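Local coordinates for protein SusD homolog (PDB 4MRU) that probably binds mucin O-glycans at the cell surface of a gut bacterium, as a SusD-like lipoprotein with a TPR-like helical fold, at residues Leu31-Pro37 against Thr116-Arg120; His41-Met46 against Ala81-Val86; Val243-Ala249 against Met316-Tyr322; Leu250-Asp254 against Asn313-Thr317. All coordinates share one frame. Numbering follows the deposited sequence.

Interaction 1: Leu31-Pro37 against Thr116-Arg120; sequences LQGLVIP and TIMQR
Residues 31-37 leave the end of helix 24-32 as a turn and then an extended exit: L31 and Q32 are still helical, L34 N bonds back to L31 O at 3.0 Å, V35 swings to phi/psi -79/-78, and I36 and P37 are extended. Residues 116-120 are helical, part of helix 104-125. In this TPR-like SusD fold, the contact seats a chain leaving one helix on the side of another, with V35 and I117 in register (CA to CA 4.7 Å).

I117 (m, t) is the central apolar side chain. Its CD1 lies 3.9 Å from L31 CD2 and 3.8 Å from L34 CB, while its CG1 is 3.8 Å from V35 CG2. V35, in the t rotamer, also sets CG1 3.7 Å from T116 CG2. Branched side chains suit this site because they fill it close to the backbone; the hydroxyl T116 OG1 turns back to L112 O of its own helix. V86 of helix 81-100 also packs on I117.

R120 (m, t, p) sets its guanidinium against the exiting chain, with V35 O over one face, NH1 3.6 Å from I36 CD1, and NH2 3.7 Å from P37 CD. Its charge is met by a salt bridge to E47. One water accepts from R120 NE (2.8 Å) and lies 2.8 Å from L34 O, one of several acceptors competing for its protons.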
# COMPACT_ATOMS: atom_id res chain seq x y z
N LEU A 31 6.35 12.45 -12.01
CA LEU A 31 6.83 11.45 -11.09
C LEU A 31 5.95 11.31 -9.84
O LEU A 31 5.66 10.19 -9.39
CB LEU A 31 8.28 11.79 -10.69
CG LEU A 31 9.36 11.60 -11.76
CD1 LEU A 31 10.67 12.25 -11.31
CD2 LEU A 31 9.56 10.12 -12.09
N GLN A 32 5.53 12.43 -9.25
CA GLN A 32 4.66 12.36 -8.07
C GLN A 32 3.35 11.65 -8.38
O GLN A 32 2.78 10.95 -7.53
CB GLN A 32 4.40 13.77 -7.51
CG GLN A 32 5.66 14.42 -6.99
CD GLN A 32 5.51 15.83 -6.42
OE1 GLN A 32 4.64 16.62 -6.82
NE2 GLN A 32 6.39 16.16 -5.52
N GLY A 33 2.89 11.78 -9.63
CA GLY A 33 1.71 11.08 -10.10
C GLY A 33 1.87 9.64 -10.48
O GLY A 33 0.93 9.03 -10.98
N LEU A 34 3.05 9.09 -10.27
CA LEU A 34 3.29 7.64 -10.51
C LEU A 34 3.50 6.86 -9.23
O LEU A 34 3.83 5.65 -9.25
CB LEU A 34 4.51 7.52 -11.40
CG LEU A 34 4.24 7.87 -12.87
CD1 LEU A 34 5.54 8.10 -13.62
CD2 LEU A 34 3.42 6.79 -13.55
N VAL A 35 3.38 7.53 -8.11
CA VAL A 35 3.44 6.91 -6.79
C VAL A 35 2.08 6.27 -6.56
O VAL A 35 1.90 5.07 -6.79
CB VAL A 35 3.87 7.91 -5.68
CG1 VAL A 35 3.78 7.27 -4.31
CG2 VAL A 35 5.28 8.39 -5.94
N ILE A 36 1.07 7.07 -6.19
CA ILE A 36 -0.28 6.56 -6.24
C ILE A 36 -0.74 7.11 -7.57
O ILE A 36 -0.74 8.35 -7.76
CB ILE A 36 -1.18 7.05 -5.11
CG1 ILE A 36 -0.59 6.75 -3.72
CG2 ILE A 36 -2.55 6.41 -5.23
CD1 ILE A 36 -0.67 5.32 -3.27
N PRO A 37 -1.02 6.24 -8.54
CA PRO A 37 -1.24 6.77 -9.90
C PRO A 37 -2.37 7.81 -10.00
O PRO A 37 -3.52 7.59 -9.60
CB PRO A 37 -1.57 5.54 -10.72
CG PRO A 37 -1.67 4.42 -9.76
CD PRO A 37 -1.07 4.76 -8.49
N THR A 116 10.51 5.74 -4.33
CA THR A 116 9.15 5.68 -3.82
C THR A 116 8.21 4.94 -4.81
O THR A 116 7.40 4.13 -4.41
CB THR A 116 8.64 7.11 -3.52
OG1 THR A 116 9.54 7.75 -2.61
CG2 THR A 116 7.23 7.09 -2.95
N ILE A 117 8.31 5.24 -6.10
CA ILE A 117 7.51 4.60 -7.13
C ILE A 117 7.80 3.10 -7.17
O ILE A 117 6.91 2.26 -7.18
CB ILE A 117 7.83 5.18 -8.52
CG1 ILE A 117 7.34 6.60 -8.61
CG2 ILE A 117 7.18 4.35 -9.62
CD1 ILE A 117 7.97 7.43 -9.73
N MSE A 118 9.09 2.79 -7.21
CA MSE A 118 9.50 1.43 -7.50
C MSE A 118 9.51 0.51 -6.29
O MSE A 118 9.51 -0.72 -6.46
CB MSE A 118 10.89 1.46 -8.11
CG MSE A 118 10.92 2.14 -9.47
SE MSE A 118 9.74 1.21 -10.77
CE MSE A 118 9.60 2.62 -12.16
N GLN A 119 9.53 1.05 -5.08
CA GLN A 119 9.35 0.20 -3.89
C GLN A 119 8.04 -0.59 -4.01
O GLN A 119 7.97 -1.80 -3.70
CB GLN A 119 9.39 1.04 -2.59
CG GLN A 119 9.02 0.29 -1.29
CD GLN A 119 7.60 0.60 -0.88
OE1 GLN A 119 7.31 1.69 -0.40
NE2 GLN A 119 6.69 -0.33 -1.11
N ARG A 120 7.01 0.05 -4.52
CA ARG A 120 5.71 -0.57 -4.68
C ARG A 120 5.80 -1.67 -5.75
O ARG A 120 5.26 -2.77 -5.59
CB ARG A 120 4.65 0.44 -5.06
CG ARG A 120 4.19 1.36 -3.92
CD ARG A 120 3.73 2.70 -4.42
NE ARG A 120 2.77 2.59 -5.54
CZ ARG A 120 1.47 2.38 -5.38
NH1 ARG A 120 0.94 2.20 -4.16
NH2 ARG A 120 0.71 2.28 -6.43
O HOH W 1 4.03 3.13 -7.98

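Interaction 2: His41-Met46 against Ala81-Val86; sequences HLYQFM and APFTDV
Helical turns 41-46 (helix 40-54) and 81-86 (start of helix 81-100) run roughly antiparallel at 146°, axes 9.5 Å apart; the latter has a wider pi-type turn at 81-85, with a weak V86 N to A81 O bond (3.4 Å). L42 faces A81 (CA to CA 5.8 Å) and M46 faces P82 (5.3 Å). A81 points at the partner, its small CB making room for L42 (t, p; CD1 3.5 Å away) and F45 (m; CD2 3.7 Å). P82, suited to a first turn where its missing N-H costs no bond, puts CB 4.1 Å from M46 CG. D85, toward the solvent side, is linked to H41 by a water that donates to D85 OD2 (2.8 Å) and bonds H41 ND1 (2.7 Å); K80 forms a salt bridge with D85. V86 CG2 lies 3.8 Å from SE of selenomethionine M46 and 4.1 Å from L42 CD2. In this helical part of the SusD-like, TPR-related fold, helix 104-125 lies against M46 and V86, and Y43 faces helix 248-254.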
# COMPACT_ATOMS: atom_id res chain seq x y z
N HIS A 41 -6.61 5.61 -15.79
CA HIS A 41 -6.46 4.38 -16.55
C HIS A 41 -5.50 3.41 -15.82
O HIS A 41 -5.73 2.21 -15.81
CB HIS A 41 -5.96 4.64 -17.96
CG HIS A 41 -5.76 3.38 -18.74
ND1 HIS A 41 -4.55 2.74 -18.81
CD2 HIS A 41 -6.64 2.61 -19.44
CE1 HIS A 41 -4.67 1.63 -19.52
NE2 HIS A 41 -5.94 1.51 -19.90
N LEU A 42 -4.45 3.94 -15.23
CA LEU A 42 -3.48 3.17 -14.45
C LEU A 42 -4.04 2.84 -13.05
O LEU A 42 -3.99 1.70 -12.61
CB LEU A 42 -2.15 3.91 -14.37
CG LEU A 42 -1.03 3.30 -13.52
CD1 LEU A 42 -0.85 1.81 -13.73
CD2 LEU A 42 0.26 4.06 -13.84
N TYR A 43 -4.64 3.82 -12.40
CA TYR A 43 -5.27 3.64 -11.09
C TYR A 43 -6.21 2.41 -11.06
O TYR A 43 -6.19 1.62 -10.10
CB TYR A 43 -6.00 4.93 -10.64
CG TYR A 43 -6.47 4.86 -9.21
CD1 TYR A 43 -7.64 4.20 -8.88
CD2 TYR A 43 -5.73 5.46 -8.16
CE1 TYR A 43 -8.08 4.13 -7.56
CE2 TYR A 43 -6.15 5.33 -6.83
CZ TYR A 43 -7.32 4.66 -6.54
OH TYR A 43 -7.75 4.53 -5.23
N GLN A 44 -7.09 2.27 -12.05
CA GLN A 44 -8.13 1.22 -11.97
C GLN A 44 -7.51 -0.17 -11.80
O GLN A 44 -8.01 -0.98 -11.04
CB GLN A 44 -9.08 1.27 -13.17
CG GLN A 44 -8.44 0.88 -14.49
CD GLN A 44 -9.37 1.09 -15.67
OE1 GLN A 44 -10.59 0.89 -15.55
NE2 GLN A 44 -8.80 1.47 -16.81
N PHE A 45 -6.41 -0.42 -12.46
CA PHE A 45 -5.74 -1.71 -12.39
C PHE A 45 -4.91 -1.84 -11.12
O PHE A 45 -5.05 -2.81 -10.38
CB PHE A 45 -4.83 -1.92 -13.59
CG PHE A 45 -5.56 -1.95 -14.91
CD1 PHE A 45 -6.42 -3.00 -15.20
CD2 PHE A 45 -5.39 -0.96 -15.82
CE1 PHE A 45 -7.12 -3.02 -16.39
CE2 PHE A 45 -6.06 -0.98 -17.04
CZ PHE A 45 -6.92 -2.02 -17.32
N MSE A 46 -4.02 -0.89 -10.89
CA MSE A 46 -3.01 -1.04 -9.81
C MSE A 46 -3.62 -0.86 -8.45
O MSE A 46 -3.36 -1.62 -7.53
CB MSE A 46 -1.89 -0.04 -10.06
CG MSE A 46 -0.73 -0.22 -9.12
SE MSE A 46 0.66 1.01 -9.79
CE MSE A 46 2.17 0.03 -8.87
N ALA A 81 -0.50 -2.78 -16.80
CA ALA A 81 -0.35 -1.41 -16.25
C ALA A 81 0.53 -1.30 -15.00
O ALA A 81 1.37 -0.42 -14.95
CB ALA A 81 -1.71 -0.78 -15.98
N PRO A 82 0.38 -2.20 -14.01
CA PRO A 82 1.23 -2.02 -12.81
C PRO A 82 2.75 -2.28 -12.99
O PRO A 82 3.52 -2.02 -12.07
CB PRO A 82 0.64 -3.04 -11.82
CG PRO A 82 -0.72 -3.36 -12.37
CD PRO A 82 -0.55 -3.33 -13.85
N PHE A 83 3.15 -2.84 -14.12
CA PHE A 83 4.56 -3.18 -14.41
C PHE A 83 5.02 -2.34 -15.56
O PHE A 83 5.84 -1.42 -15.40
CB PHE A 83 4.72 -4.68 -14.72
CG PHE A 83 6.16 -5.11 -14.98
CD1 PHE A 83 6.69 -5.04 -16.23
CD2 PHE A 83 6.94 -5.61 -13.96
CE1 PHE A 83 7.99 -5.42 -16.48
CE2 PHE A 83 8.24 -5.99 -14.19
CZ PHE A 83 8.77 -5.89 -15.45
N THR A 84 4.45 -2.61 -16.73
CA THR A 84 4.94 -1.99 -17.95
C THR A 84 4.66 -0.48 -17.98
O THR A 84 5.54 0.30 -18.32
CB THR A 84 4.31 -2.63 -19.19
OG1 THR A 84 4.60 -4.05 -19.22
CG2 THR A 84 4.86 -1.97 -20.49
N ASP A 85 3.45 -0.05 -17.64
CA ASP A 85 3.14 1.40 -17.65
C ASP A 85 3.89 2.20 -16.58
O ASP A 85 4.41 3.29 -16.86
CB ASP A 85 1.63 1.64 -17.54
CG ASP A 85 0.87 1.10 -18.74
OD1 ASP A 85 1.51 0.74 -19.75
OD2 ASP A 85 -0.36 0.98 -18.67
N VAL A 86 3.97 1.68 -15.36
CA VAL A 86 4.73 2.36 -14.32
C VAL A 86 6.18 2.56 -14.74
O VAL A 86 6.69 3.65 -14.66
CB VAL A 86 4.67 1.63 -12.97
CG1 VAL A 86 5.49 2.37 -11.95
CG2 VAL A 86 3.24 1.59 -12.46
O HOH W 2 -2.07 2.93 -17.71

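Interaction 3: Val243-Ala249 against Met316-Tyr322; sequences VAENRSA and MTASDPY
N246 sets ND2 over one face of the Y322 ring, and the t rotamer lets its carboxamide bond in several directions. ND2 donates to D320 O (2.8 Å) and to a water (3.0 Å) that donates to P321 O (2.9 Å). OD1 receives a very short bond from S248 OG (2.5 Å) and a weak one from A249 N (3.2 Å), capping the helix that starts here. The two chains are otherwise irregular, with N246 opposite A318 (CA to CA 4.7 Å) and V243 opposite P321 (6.0 Å); N246 N donates to A318 O at 2.7 Å.

T317 to D320 form a type I turn, closed by D320 N to T317 O (3.2 Å). V243 CG2 packs 4.1 Å from Y322 CE2, and A249 CB, small enough to fit, lies 3.9 Å from CE of selenomethionine M316. Y322 begins strand 322-325, paired with 239-241, so this contact extends beyond that two-stranded sheet. It combines asparagine helix capping with an ST turn, in which T317 OG1 accepts from S319 N (3.1 Å).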
# COMPACT_ATOMS: atom_id res chain seq x y z
N VAL A 243 -3.69 17.68 -5.76
CA VAL A 243 -4.01 17.78 -7.15
C VAL A 243 -5.25 18.65 -7.34
O VAL A 243 -6.10 18.67 -6.46
CB VAL A 243 -4.29 16.41 -7.77
CG1 VAL A 243 -3.03 15.56 -7.82
CG2 VAL A 243 -5.39 15.69 -6.99
N ALA A 244 -5.31 19.36 -8.47
CA ALA A 244 -6.47 20.19 -8.82
C ALA A 244 -7.66 19.31 -9.15
O ALA A 244 -8.79 19.68 -8.86
CB ALA A 244 -6.12 21.11 -9.99
N GLU A 245 -7.41 18.12 -9.72
CA GLU A 245 -8.46 17.16 -9.99
C GLU A 245 -7.97 15.76 -9.71
O GLU A 245 -7.00 15.30 -10.31
CB GLU A 245 -8.97 17.26 -11.45
CG GLU A 245 -10.18 16.34 -11.60
CD GLU A 245 -10.77 16.20 -13.01
OE1 GLU A 245 -10.08 16.55 -13.98
OE2 GLU A 245 -11.93 15.69 -13.09
N ASN A 246 -8.64 15.09 -8.77
CA ASN A 246 -8.35 13.71 -8.44
C ASN A 246 -9.15 12.84 -9.38
O ASN A 246 -10.38 12.73 -9.25
CB ASN A 246 -8.70 13.44 -6.98
CG ASN A 246 -8.33 12.06 -6.53
OD1 ASN A 246 -8.56 11.06 -7.25
ND2 ASN A 246 -7.76 11.96 -5.31
N ARG A 247 -8.46 12.26 -10.37
CA ARG A 247 -9.11 11.50 -11.40
C ARG A 247 -9.51 10.12 -10.88
O ARG A 247 -10.39 9.48 -11.43
CB ARG A 247 -8.18 11.34 -12.61
CG ARG A 247 -7.68 12.64 -13.19
CD ARG A 247 -8.74 13.27 -14.05
NE ARG A 247 -8.97 12.49 -15.26
CZ ARG A 247 -9.93 12.75 -16.13
NH1 ARG A 247 -10.77 13.75 -15.91
NH2 ARG A 247 -10.07 11.99 -17.21
N SER A 248 -8.87 9.66 -9.81
CA SER A 248 -9.24 8.37 -9.23
C SER A 248 -10.68 8.39 -8.72
O SER A 248 -11.31 7.34 -8.56
CB SER A 248 -8.30 7.94 -8.08
OG SER A 248 -8.51 8.62 -6.84
N ALA A 249 -11.20 9.58 -8.43
CA ALA A 249 -12.60 9.70 -8.02
C ALA A 249 -13.54 9.19 -9.10
O ALA A 249 -14.64 8.73 -8.78
CB ALA A 249 -12.94 11.14 -7.64
N MSE A 316 -15.23 10.16 -1.12
CA MSE A 316 -14.20 10.98 -1.69
C MSE A 316 -14.77 11.98 -2.64
O MSE A 316 -15.94 11.86 -3.09
CB MSE A 316 -13.22 10.08 -2.44
CG MSE A 316 -13.81 9.54 -3.74
SE MSE A 316 -12.44 8.36 -4.54
CE MSE A 316 -10.97 9.65 -4.59
N THR A 317 -13.96 12.99 -2.96
CA THR A 317 -14.34 14.04 -3.92
C THR A 317 -13.23 14.18 -4.93
O THR A 317 -12.09 13.76 -4.66
CB THR A 317 -14.58 15.42 -3.27
OG1 THR A 317 -13.32 16.09 -3.02
CG2 THR A 317 -15.40 15.30 -1.95
N ALA A 318 -13.54 14.84 -6.03
CA ALA A 318 -12.58 15.12 -7.08
C ALA A 318 -11.50 16.15 -6.71
O ALA A 318 -10.66 16.40 -7.55
CB ALA A 318 -13.31 15.57 -8.35
N SER A 319 -11.52 16.71 -5.50
CA SER A 319 -10.45 17.58 -5.00
C SER A 319 -9.54 16.92 -3.97
O SER A 319 -8.58 17.55 -3.52
CB SER A 319 -11.02 18.83 -4.32
OG SER A 319 -12.08 19.39 -5.06
N ASP A 320 -9.81 15.67 -3.59
CA ASP A 320 -9.04 15.04 -2.54
C ASP A 320 -7.59 14.78 -2.97
O ASP A 320 -7.35 14.48 -4.15
CB ASP A 320 -9.65 13.71 -2.19
CG ASP A 320 -11.02 13.82 -1.54
OD1 ASP A 320 -11.47 14.93 -1.21
OD2 ASP A 320 -11.63 12.75 -1.34
N PRO A 321 -6.63 14.84 -2.03
CA PRO A 321 -5.24 14.50 -2.32
C PRO A 321 -5.04 12.99 -2.33
O PRO A 321 -5.92 12.27 -1.87
CB PRO A 321 -4.48 15.12 -1.16
CG PRO A 321 -5.47 15.05 -0.03
CD PRO A 321 -6.78 15.34 -0.65
N TYR A 322 -3.91 12.52 -2.87
CA TYR A 322 -3.52 11.15 -2.73
C TYR A 322 -2.58 11.04 -1.52
O TYR A 322 -1.58 11.78 -1.44
CB TYR A 322 -2.82 10.66 -3.98
CG TYR A 322 -3.64 10.66 -5.23
CD1 TYR A 322 -4.42 9.57 -5.58
CD2 TYR A 322 -3.61 11.74 -6.10
CE1 TYR A 322 -5.17 9.56 -6.76
CE2 TYR A 322 -4.39 11.76 -7.25
CZ TYR A 322 -5.15 10.64 -7.59
OH TYR A 322 -5.91 10.64 -8.75
O HOH W 3 -5.76 17.63 -3.43
O HOH W 4 -7.65 20.30 -4.77
O HOH W 5 -5.56 12.45 -10.50
O HOH W 6 -7.64 10.22 -2.88

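Interaction 4: Leu250-Asp254 against Asn313-Thr317; sequences LCFND and NRLMT
N253 ND2 donates to M316 O at 3.0 Å with a nearly straight geometry (162°), tying helix 248-254 to the irregular chain 313-317. The amide of N253 suits this place because its oxygen can serve a second polar group: a water accepts from M316 N (3.1 Å) and lies 2.7 Å from both N253 OD1 and R314 O. A weak bond runs the other way, from N313 ND2 to F252 O (3.2 Å, 123°); the same carbonyl also accepts from R259.

Residues 250-254 are helical, with D254 N bonded to L250 O (3.0 Å) and a wider pi-type turn in this region, whereas 313-317 is mostly extended, with M316 at phi/psi -152/164. The nearest backbone pair is F252 and N313, 7.0 Å between CA atoms. In the SusD-like fold this holds a short helix against the loop between helix 304-309 and strand 322-325, with a Met-aromatic contact at F252.

F252 (m) points at the loop. R314 lays its aliphatic stem over the ring: CD is 3.6 Å from the ring centroid and almost on its normal, a CH-pi contact, while CZ sits 5.0 Å from the centroid in an off-centre cation-pi interaction. Selenomethionine M316 (p, t, m) approaches obliquely, SE 4.6 Å from the centroid and 3.7 Å from F252 CD2. Y43 of helix 40-54 touches both F252 and R314, and F58 meets the F252 ring with the planes inclined at about 55°.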
# COMPACT_ATOMS: atom_id res chain seq x y z
N LEU A 250 -13.14 9.29 -10.37
CA LEU A 250 -13.96 8.76 -11.46
C LEU A 250 -14.32 7.28 -11.21
O LEU A 250 -15.47 6.89 -11.42
CB LEU A 250 -13.27 8.86 -12.82
CG LEU A 250 -13.08 10.30 -13.30
CD1 LEU A 250 -12.10 10.31 -14.47
CD2 LEU A 250 -14.41 10.95 -13.67
N CYS A 251 -13.32 6.49 -10.81
CA CYS A 251 -13.46 5.04 -10.69
C CYS A 251 -14.58 4.66 -9.73
O CYS A 251 -15.26 3.66 -9.94
CB CYS A 251 -12.16 4.38 -10.20
SG CYS A 251 -10.72 4.70 -11.29
N PHE A 252 -14.75 5.47 -8.68
CA PHE A 252 -15.64 5.14 -7.59
C PHE A 252 -16.96 5.89 -7.70
O PHE A 252 -18.01 5.32 -7.49
CB PHE A 252 -14.98 5.47 -6.26
CG PHE A 252 -13.76 4.64 -5.98
CD1 PHE A 252 -13.86 3.40 -5.38
CD2 PHE A 252 -12.50 5.12 -6.32
CE1 PHE A 252 -12.75 2.62 -5.14
CE2 PHE A 252 -11.37 4.37 -6.05
CZ PHE A 252 -11.49 3.11 -5.47
N ASN A 253 -16.89 7.17 -8.02
CA ASN A 253 -18.05 8.05 -8.00
C ASN A 253 -18.80 8.09 -9.32
O ASN A 253 -20.00 8.30 -9.31
CB ASN A 253 -17.63 9.48 -7.62
CG ASN A 253 -17.30 9.62 -6.14
OD1 ASN A 253 -17.51 8.69 -5.33
ND2 ASN A 253 -16.78 10.79 -5.77
N ASP A 254 -18.12 7.99 -10.43
CA ASP A 254 -18.72 8.29 -11.75
C ASP A 254 -18.85 7.05 -12.56
O ASP A 254 -19.93 6.73 -12.99
CB ASP A 254 -17.92 9.37 -12.50
CG ASP A 254 -17.83 10.67 -11.66
OD1 ASP A 254 -18.89 11.18 -11.24
OD2 ASP A 254 -16.73 11.08 -11.29
N ASN A 313 -19.88 2.94 -0.85
CA ASN A 313 -18.74 3.47 -1.59
C ASN A 313 -17.71 4.03 -0.63
O ASN A 313 -18.02 4.29 0.52
CB ASN A 313 -19.22 4.59 -2.52
CG ASN A 313 -18.21 4.97 -3.59
OD1 ASN A 313 -17.14 4.40 -3.71
ND2 ASN A 313 -18.57 5.96 -4.36
N ARG A 314 -16.49 4.23 -1.08
CA ARG A 314 -15.65 5.13 -0.35
C ARG A 314 -16.20 6.55 -0.46
O ARG A 314 -16.89 6.86 -1.40
CB ARG A 314 -14.17 5.05 -0.80
CG ARG A 314 -13.86 5.47 -2.19
CD ARG A 314 -12.34 5.27 -2.44
NE ARG A 314 -11.55 6.36 -1.86
CZ ARG A 314 -10.37 6.78 -2.33
NH1 ARG A 314 -9.79 6.17 -3.36
NH2 ARG A 314 -9.78 7.80 -1.78
N LEU A 315 -15.88 7.38 0.53
CA LEU A 315 -16.27 8.79 0.59
C LEU A 315 -15.11 9.61 0.07
O LEU A 315 -14.07 9.68 0.72
CB LEU A 315 -16.63 9.18 2.01
CG LEU A 315 -17.05 10.65 2.21
CD1 LEU A 315 -18.34 10.93 1.43
CD2 LEU A 315 -17.20 10.98 3.68
N MSE A 316 -15.23 10.16 -1.12
CA MSE A 316 -14.20 10.98 -1.69
C MSE A 316 -14.77 11.98 -2.64
O MSE A 316 -15.94 11.86 -3.09
CB MSE A 316 -13.22 10.08 -2.44
CG MSE A 316 -13.81 9.54 -3.74
SE MSE A 316 -12.44 8.36 -4.54
CE MSE A 316 -10.97 9.65 -4.59
N THR A 317 -13.96 12.99 -2.96
CA THR A 317 -14.34 14.04 -3.92
C THR A 317 -13.23 14.18 -4.93
O THR A 317 -12.09 13.76 -4.66
CB THR A 317 -14.58 15.42 -3.27
OG1 THR A 317 -13.32 16.09 -3.02
CG2 THR A 317 -15.40 15.30 -1.95
O HOH W 7 -17.65 9.07 -2.66

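How the interactions relate
Along the chain, interaction 2 is nested within the loop closed by interaction 1, and interactions 3 and 4 follow. The centres of interactions 1 and 2 lie about 11 Å apart and draw on helices 24-32, 40-54, 81-100 and 104-125, meeting where I117 packs on V86 and R120 on M46. Interactions 3 and 4, about 9 Å apart between centres, share M316, T317 and helix 248-254. Y43 of helix 40-54 bridges the pairs, touching P37, S248, F252 and R314, while I36 meets Y322. The N-terminal helices are thus joined continuously to the later helix-and-loop region; only interactions 1 and 4, about 21 Å apart between centres, do not touch.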